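Side-chain contacts in chitinase (Chromobacterium violaceum, PDB 4TXG), which probably hydrolyses the glycosidic bonds of chitin and probably binds the polysaccharide as well: residues R155-F160 and R456-V461; G308-F313 and F391-S396. All coordinates share one frame; numbering follows the deposited sequence.

Contact 1: R155-F160 and R456-V461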
ATOM      1  N   ARG A 155      -5.859  12.444   3.715  1.00  7.94           N
ATOM      2  CA  ARG A 155      -6.668  11.245   3.868  1.00  6.75           C
ATOM      3  C   ARG A 155      -6.310  10.578   5.190  1.00  7.24           C
ATOM      4  O   ARG A 155      -5.156  10.590   5.609  1.00  6.90           O
ATOM      5  CB  ARG A 155      -6.456  10.275   2.715  1.00  6.91           C
ATOM      6  CG  ARG A 155      -6.827  10.849   1.363  1.00  7.03           C
ATOM      7  CD  ARG A 155      -6.899   9.757   0.307  1.00  6.95           C
ATOM      8  NE  ARG A 155      -7.069  10.340  -1.017  1.00  6.80           N
ATOM      9  CZ  ARG A 155      -6.055  10.735  -1.774  1.00  8.90           C
ATOM     10  NH1 ARG A 155      -4.811  10.584  -1.328  1.00  6.54           N
ATOM     11  NH2 ARG A 155      -6.285  11.271  -2.974  1.00  6.68           N
ATOM     12  N   ILE A 156      -7.327  10.027   5.842  1.00  7.44           N
ATOM     13  CA  ILE A 156      -7.171   9.247   7.055  1.00  6.78           C
ATOM     14  C   ILE A 156      -8.005   8.003   6.816  1.00  6.98           C
ATOM     15  O   ILE A 156      -9.235   8.027   6.906  1.00  8.60           O
ATOM     16  CB  ILE A 156      -7.632  10.013   8.312  1.00  9.15           C
ATOM     17  CG1 ILE A 156      -6.815  11.295   8.475  1.00  7.40           C
ATOM     18  CG2 ILE A 156      -7.518   9.125   9.558  1.00  8.86           C
ATOM     19  CD1 ILE A 156      -7.328  12.210   9.596  1.00  9.45           C
ATOM     20  N   ILE A 157      -7.320   6.934   6.439  1.00  7.62           N
ATOM     21  CA  ILE A 157      -7.975   5.739   5.920  1.00  7.48           C
ATOM     22  C   ILE A 157      -7.845   4.590   6.899  1.00  6.29           C
ATOM     23  O   ILE A 157      -6.746   4.117   7.159  1.00  9.25           O
ATOM     24  CB  ILE A 157      -7.361   5.326   4.576  1.00  8.95           C
ATOM     25  CG1 ILE A 157      -7.423   6.492   3.585  1.00  8.67           C
ATOM     26  CG2 ILE A 157      -8.049   4.095   4.009  1.00  9.69           C
ATOM     27  CD1 ILE A 157      -6.205   6.545   2.663  1.00 17.21           C
ATOM     28  N   GLY A 158      -8.969   4.134   7.439  1.00  8.37           N
ATOM     29  CA  GLY A 158      -8.925   3.061   8.416  1.00 10.36           C
ATOM     30  C   GLY A 158      -9.438   1.756   7.846  1.00 10.28           C
ATOM     31  O   GLY A 158     -10.499   1.727   7.216  1.00  8.48           O
ATOM     32  N   TYR A 159      -8.675   0.682   8.041  1.00  8.90           N
ATOM     33  CA  TYR A 159      -9.161  -0.651   7.720  1.00  8.92           C
ATOM     34  C   TYR A 159     -10.054  -1.176   8.830  1.00  9.29           C
ATOM     35  O   TYR A 159      -9.666  -1.187  10.001  1.00 10.24           O
ATOM     36  CB  TYR A 159      -8.007  -1.621   7.500  1.00  7.59           C
ATOM     37  CG  TYR A 159      -7.482  -1.605   6.092  1.00  9.64           C
ATOM     38  CD1 TYR A 159      -8.059  -2.398   5.112  1.00  9.99           C
ATOM     39  CD2 TYR A 159      -6.393  -0.816   5.746  1.00 15.00           C
ATOM     40  CE1 TYR A 159      -7.581  -2.391   3.821  1.00 14.43           C
ATOM     41  CE2 TYR A 159      -5.901  -0.808   4.458  1.00 19.55           C
ATOM     42  CZ  TYR A 159      -6.500  -1.599   3.496  1.00 20.26           C
ATOM     43  OH  TYR A 159      -6.016  -1.585   2.202  1.00 23.85           O
ATOM     44  N   PHE A 160     -11.246  -1.606   8.442  1.00  7.23           N
ATOM     45  CA  PHE A 160     -12.211  -2.236   9.339  1.00  6.85           C
ATOM     46  C   PHE A 160     -12.289  -3.722   9.036  1.00 10.58           C
ATOM     47  O   PHE A 160     -12.685  -4.102   7.937  1.00  9.23           O
ATOM     48  CB  PHE A 160     -13.591  -1.607   9.155  1.00  6.84           C
ATOM     49  CG  PHE A 160     -14.667  -2.254   9.980  1.00  7.72           C
ATOM     50  CD1 PHE A 160     -14.867  -1.865  11.302  1.00  8.15           C
ATOM     51  CD2 PHE A 160     -15.466  -3.255   9.446  1.00 10.50           C
ATOM     52  CE1 PHE A 160     -15.861  -2.451  12.067  1.00  9.42           C
ATOM     53  CE2 PHE A 160     -16.462  -3.855  10.206  1.00 12.41           C
ATOM     54  CZ  PHE A 160     -16.662  -3.448  11.524  1.00 11.51           C
ATOM     55  N   ARG A 456      -1.666  11.373  -4.566  1.00  6.93           N
ATOM     56  CA  ARG A 456      -2.278  10.068  -4.809  1.00  6.45           C
ATOM     57  C   ARG A 456      -1.549   8.958  -4.060  1.00  7.32           C
ATOM     58  O   ARG A 456      -1.724   7.785  -4.367  1.00  7.23           O
ATOM     59  CB  ARG A 456      -2.330   9.770  -6.327  1.00  6.74           C
ATOM     60  CG  ARG A 456      -3.371  10.658  -7.043  1.00  7.11           C
ATOM     61  CD  ARG A 456      -3.340  10.599  -8.575  1.00  9.04           C
ATOM     62  NE  ARG A 456      -3.485   9.242  -9.091  1.00  7.57           N
ATOM     63  CZ  ARG A 456      -2.836   8.798 -10.162  1.00  8.16           C
ATOM     64  NH1 ARG A 456      -2.025   9.618 -10.823  1.00  7.94           N
ATOM     65  NH2 ARG A 456      -2.987   7.542 -10.571  1.00  7.93           N
ATOM     66  N   VAL A 457      -0.752   9.337  -3.062  1.00  5.94           N
ATOM     67  CA  VAL A 457      -0.064   8.356  -2.221  1.00  7.73           C
ATOM     68  C   VAL A 457      -0.465   8.520  -0.754  1.00  9.04           C
ATOM     69  O   VAL A 457      -0.452   9.635  -0.236  1.00  8.35           O
ATOM     70  CB  VAL A 457       1.476   8.491  -2.324  1.00  7.44           C
ATOM     71  CG1 VAL A 457       2.170   7.438  -1.466  1.00  7.92           C
ATOM     72  CG2 VAL A 457       1.933   8.375  -3.787  1.00  9.11           C
ATOM     73  N   ASN A 458      -0.816   7.420  -0.094  1.00  5.69           N
ATOM     74  CA  ASN A 458      -1.036   7.430   1.357  1.00  6.15           C
ATOM     75  C   ASN A 458      -0.149   6.379   2.005  1.00  6.65           C
ATOM     76  O   ASN A 458      -0.027   5.271   1.492  1.00  6.59           O
ATOM     77  CB  ASN A 458      -2.501   7.169   1.688  1.00  7.10           C
ATOM     78  CG  ASN A 458      -3.433   8.010   0.835  1.00 10.39           C
ATOM     79  OD1 ASN A 458      -3.644   9.188   1.095  1.00  8.66           O
ATOM     80  ND2 ASN A 458      -3.957   7.412  -0.216  1.00 12.88           N
ATOM     81  N   MET A 459       0.474   6.722   3.127  1.00  5.88           N
ATOM     82  CA  MET A 459       1.400   5.794   3.764  1.00  5.98           C
ATOM     83  C   MET A 459       0.745   5.070   4.935  1.00  7.72           C
ATOM     84  O   MET A 459       0.051   5.690   5.745  1.00  7.61           O
ATOM     85  CB  MET A 459       2.652   6.542   4.232  1.00  8.85           C
ATOM     86  CG  MET A 459       3.373   7.268   3.097  1.00  8.79           C
ATOM     87  SD  MET A 459       3.722   6.252   1.651  1.00  8.26           S
ATOM     88  CE  MET A 459       4.815   5.011   2.345  1.00  7.58           C
ATOM     89  N   GLY A 460       0.975   3.760   5.026  1.00  8.98           N
ATOM     90  CA  GLY A 460       0.364   2.961   6.079  1.00  8.36           C
ATOM     91  C   GLY A 460       1.149   2.948   7.383  1.00  7.51           C
ATOM     92  O   GLY A 460       2.375   2.975   7.383  1.00  7.89           O
ATOM     93  N   VAL A 461       0.424   2.887   8.497  1.00  5.13           N
ATOM     94  CA  VAL A 461       1.020   2.667   9.811  1.00  5.21           C
ATOM     95  C   VAL A 461       0.242   1.559  10.520  1.00  7.45           C
ATOM     96  O   VAL A 461      -0.954   1.362  10.245  1.00  7.97           O
ATOM     97  CB  VAL A 461       0.996   3.939  10.689  1.00  8.73           C
ATOM     98  CG1 VAL A 461       1.798   5.059  10.040  1.00  9.35           C
ATOM     99  CG2 VAL A 461      -0.445   4.380  10.969  1.00  8.74           C
TER

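Contact 2: G308-F313 and F391-S396. With CS (cesium ion), chain D.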
ATOM      1  N   GLY A 308     -16.086   2.675  -3.718  1.00  7.25           N
ATOM      2  CA  GLY A 308     -14.918   2.244  -4.460  1.00  7.77           C
ATOM      3  C   GLY A 308     -14.488   0.840  -4.121  1.00  7.15           C
ATOM      4  O   GLY A 308     -15.044   0.209  -3.222  1.00  9.52           O
ATOM      5  N   VAL A 309     -13.491   0.364  -4.855  1.00  6.54           N
ATOM      6  CA  VAL A 309     -12.897  -0.952  -4.631  1.00  6.43           C
ATOM      7  C   VAL A 309     -11.419  -0.770  -4.321  1.00  9.84           C
ATOM      8  O   VAL A 309     -10.737   0.014  -4.986  1.00  8.20           O
ATOM      9  CB  VAL A 309     -13.068  -1.863  -5.871  1.00 10.40           C
ATOM     10  CG1 VAL A 309     -12.412  -3.216  -5.652  1.00 11.99           C
ATOM     11  CG2 VAL A 309     -14.533  -2.053  -6.170  1.00 16.42           C
ATOM     12  N   ASP A 310     -10.940  -1.489  -3.307  1.00  7.24           N
ATOM     13  CA  ASP A 310      -9.543  -1.457  -2.901  1.00  7.25           C
ATOM     14  C   ASP A 310      -8.939  -2.824  -3.215  1.00  8.60           C
ATOM     15  O   ASP A 310      -9.323  -3.834  -2.635  1.00 10.61           O
ATOM     16  CB  ASP A 310      -9.440  -1.123  -1.409  1.00  7.79           C
ATOM     17  CG  ASP A 310      -8.017  -1.153  -0.887  1.00 11.16           C
ATOM     18  OD1 ASP A 310      -7.182  -0.355  -1.375  1.00  9.44           O
ATOM     19  OD2 ASP A 310      -7.753  -1.962   0.033  1.00 12.97           O
ATOM     20  N   ILE A 311      -8.028  -2.868  -4.177  1.00  5.78           N
ATOM     21  CA  ILE A 311      -7.444  -4.136  -4.593  1.00  5.61           C
ATOM     22  C   ILE A 311      -6.232  -4.457  -3.728  1.00  8.09           C
ATOM     23  O   ILE A 311      -5.251  -3.725  -3.744  1.00  9.06           O
ATOM     24  CB  ILE A 311      -7.025  -4.094  -6.079  1.00  6.40           C
ATOM     25  CG1 ILE A 311      -8.241  -3.813  -6.959  1.00  8.40           C
ATOM     26  CG2 ILE A 311      -6.311  -5.394  -6.474  1.00  8.72           C
ATOM     27  CD1 ILE A 311      -9.341  -4.906  -6.885  1.00 10.54           C
ATOM     28  N   ASP A 312      -6.314  -5.540  -2.965  1.00  5.62           N
ATOM     29  CA  ASP A 312      -5.239  -5.943  -2.065  1.00  5.76           C
ATOM     30  C   ASP A 312      -4.683  -7.301  -2.512  1.00  9.47           C
ATOM     31  O   ASP A 312      -4.791  -8.309  -1.812  1.00  8.23           O
ATOM     32  CB  ASP A 312      -5.749  -5.993  -0.628  1.00  9.31           C
ATOM     33  CG  ASP A 312      -4.633  -6.167   0.384  1.00 15.35           C
ATOM     34  OD1 ASP A 312      -3.449  -6.305  -0.017  1.00 18.84           O
ATOM     35  OD2 ASP A 312      -4.942  -6.171   1.591  1.00 17.95           O
ATOM     36  N   PHE A 313      -4.114  -7.295  -3.709  1.00  7.87           N
ATOM     37  CA  PHE A 313      -3.541  -8.474  -4.354  1.00  8.72           C
ATOM     38  C   PHE A 313      -2.119  -8.673  -3.823  1.00  7.70           C
ATOM     39  O   PHE A 313      -1.221  -7.891  -4.145  1.00  6.80           O
ATOM     40  CB  PHE A 313      -3.601  -8.240  -5.880  1.00  9.23           C
ATOM     41  CG  PHE A 313      -3.105  -9.375  -6.763  1.00  6.80           C
ATOM     42  CD1 PHE A 313      -2.383 -10.464  -6.277  1.00  8.39           C
ATOM     43  CD2 PHE A 313      -3.352  -9.308  -8.130  1.00  7.02           C
ATOM     44  CE1 PHE A 313      -1.927 -11.467  -7.141  1.00  7.62           C
ATOM     45  CE2 PHE A 313      -2.916 -10.311  -9.000  1.00  6.41           C
ATOM     46  CZ  PHE A 313      -2.194 -11.387  -8.502  1.00  6.29           C
ATOM     47  N   PHE A 391      -5.801   6.346  -5.833  1.00  7.20           N
ATOM     48  CA  PHE A 391      -4.644   6.477  -4.956  1.00  6.34           C
ATOM     49  C   PHE A 391      -4.179   5.116  -4.479  1.00  7.21           C
ATOM     50  O   PHE A 391      -4.882   4.115  -4.660  1.00  6.08           O
ATOM     51  CB  PHE A 391      -4.927   7.418  -3.757  1.00  6.51           C
ATOM     52  CG  PHE A 391      -6.110   7.032  -2.900  1.00  6.62           C
ATOM     53  CD1 PHE A 391      -5.989   6.062  -1.915  1.00  8.16           C
ATOM     54  CD2 PHE A 391      -7.323   7.699  -3.028  1.00  6.93           C
ATOM     55  CE1 PHE A 391      -7.063   5.737  -1.089  1.00 10.64           C
ATOM     56  CE2 PHE A 391      -8.415   7.367  -2.216  1.00  8.90           C
ATOM     57  CZ  PHE A 391      -8.278   6.389  -1.243  1.00 10.00           C
ATOM     58  N   VAL A 392      -2.981   5.072  -3.901  1.00  5.95           N
ATOM     59  CA  VAL A 392      -2.485   3.832  -3.319  1.00  5.76           C
ATOM     60  C   VAL A 392      -2.388   3.966  -1.812  1.00  6.31           C
ATOM     61  O   VAL A 392      -2.195   5.053  -1.295  1.00  8.48           O
ATOM     62  CB  VAL A 392      -1.100   3.421  -3.881  1.00  5.62           C
ATOM     63  CG1 VAL A 392      -1.216   3.107  -5.371  1.00  9.32           C
ATOM     64  CG2 VAL A 392      -0.045   4.494  -3.635  1.00  5.66           C
ATOM     65  N   ASN A 393      -2.550   2.838  -1.127  1.00  5.68           N
ATOM     66  CA  ASN A 393      -2.314   2.732   0.305  1.00  7.07           C
ATOM     67  C   ASN A 393      -1.077   1.886   0.483  1.00  5.52           C
ATOM     68  O   ASN A 393      -1.124   0.669   0.281  1.00  7.01           O
ATOM     69  CB  ASN A 393      -3.514   2.096   1.006  1.00  9.01           C
ATOM     70  CG  ASN A 393      -4.773   2.919   0.845  1.00 10.26           C
ATOM     71  OD1 ASN A 393      -4.743   4.136   1.013  1.00 12.95           O
ATOM     72  ND2 ASN A 393      -5.868   2.272   0.479  1.00 14.84           N
ATOM     73  N   VAL A 394       0.035   2.522   0.831  1.00  5.48           N
ATOM     74  CA  VAL A 394       1.306   1.810   0.853  1.00  5.36           C
ATOM     75  C   VAL A 394       1.434   1.043   2.164  1.00  8.30           C
ATOM     76  O   VAL A 394       1.297   1.628   3.239  1.00  7.52           O
ATOM     77  CB  VAL A 394       2.506   2.768   0.690  1.00  7.97           C
ATOM     78  CG1 VAL A 394       3.814   1.967   0.753  1.00  8.17           C
ATOM     79  CG2 VAL A 394       2.393   3.557  -0.629  1.00  7.78           C
ATOM     80  N   MET A 395       1.681  -0.263   2.079  1.00  7.99           N
ATOM     81  CA  MET A 395       1.742  -1.104   3.271  1.00  5.37           C
ATOM     82  C   MET A 395       3.138  -1.019   3.880  1.00  8.21           C
ATOM     83  O   MET A 395       3.925  -1.978   3.864  1.00  8.18           O
ATOM     84  CB  MET A 395       1.341  -2.545   2.935  1.00  8.05           C
ATOM     85  CG  MET A 395      -0.149  -2.641   2.599  1.00  9.46           C
ATOM     86  SD  MET A 395      -0.725  -4.310   2.194  1.00 16.32           S
ATOM     87  CE  MET A 395       0.271  -4.615   0.741  1.00  7.09           C
ATOM     88  N   SER A 396       3.430   0.172   4.392  1.00  7.69           N
ATOM     89  CA  SER A 396       4.696   0.480   5.046  1.00  7.31           C
ATOM     90  C   SER A 396       4.663   0.015   6.501  1.00  9.77           C
ATOM     91  O   SER A 396       4.850   0.790   7.439  1.00 14.03           O
ATOM     92  CB  SER A 396       4.994   1.980   4.946  1.00  6.32           C
ATOM     93  OG  SER A 396       3.815   2.758   5.095  1.00  8.38           O
TER
HETATM   94 CS    CS D 803      -0.214  -7.168   4.248  1.00 55.60          CS
HETATM   95  O   HOH W   1      -3.428  -6.444   3.986  1.00 18.72           O
HETATM   96  O   HOH W   2      -1.108  -9.380   6.672  1.00 33.82           O
HETATM   97  O   HOH W   3       1.860  -9.359   3.508  1.00 29.07           O
HETATM   98  O   HOH W   4      -2.543  -5.073   5.665  1.00 27.16           O
HETATM   99  O   HOH W   5       1.689  -6.998   6.155  1.00 42.96           O

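Contact 1: R155-F160 and R456-V461
NH1 of R155 is held by two oxygens, the side-chain OD1 of N458 and the backbone carbonyl of S455. The bond from R155 NH1 to N458 OD1 measures 3.0 Å and is fairly straight, with an N-H...O angle of 159°. OD1 lies at the edge of the guanidinium, in its plane, whereas the amide plane of N458 stands almost square to it (89°). R155 gets there with a chain extended from CG to NE (chi2 -167°), which lays its methylenes beside the same oxygen: CD is 3.4 Å from N458 OD1. The segments lie on parallel strands of the family 18 (beta/alpha)8 barrel, the first and the seventh, with strand 599-603 paired between them; their inward-pointing side chains meet inside the barrel, near the strand starts. Arginine suits this buried end because its charge is met there: NE forms a salt bridge with E146. An amide can accept and donate at once, and N458 does both: OD1 accepts from R155, ND2 donates to the carbonyl of V392. Two residues on, I157 supplies the apolar part, its CD1 methyl packing 3.6 Å from CG of N458, the two side chains meeting at about a right angle.

Contact 2: G308-F313 and F391-S396
The DxxDxDxE signature of family 18 chitinases supplies one half of this contact: D310 and D312 belong to it, and its closing glutamate, E314, is probably the catalytic acid, as in relatives. Deeper in the barrel, OD1 of D310 lies 3.5 Å from ND2 of N393, with carboxylate and amide planes turned 52° apart. D310 OD1 also bonds T367 OG1, while OD2 meets the hydroxyls of Y159 and S251. A carboxylate suits such a place because each oxygen can accept more than one bond. One layer up, OD1 of D312 is 4.0 Å from SD of M395, and the two side chains cross obliquely. M395, the centre of an inverse gamma turn, has a soft sulfur that also meets a cesium ion, with SD 3.6 Å from the metal; E314 is a further ligand. Water 1, 3.3 Å from cesium, donates a hydrogen bond of 2.8 Å to OD2 of D312, linking the aspartate to the ion indirectly. Strands 308-312 and 391-395 are the fourth and sixth of the barrel, with strand 365-371 between them, and the side chains of D310 and N393 both reach N187 on strand 185-193.

How the contacts relate
From the N terminus the chain enters the barrel at 155-160, passes through 308-313 and 391-396, and reaches 456-461. Contact 1 thus closes a loop of 295 residues, and contact 2, closing one of 77, is nested wholly within it. Each contact skips one strand: contact 1 joins the first and seventh, contact 2 the fourth and sixth. Because strands 391-395 and 457-462 are neighbours, the contacts touch along that pairing, where G460 N lies 2.8 Å from V394 O, a probable hydrogen bond. CD1 of I157 packs on OD1 of N393 at 3.3 Å, so the two contacts also meet inside the barrel.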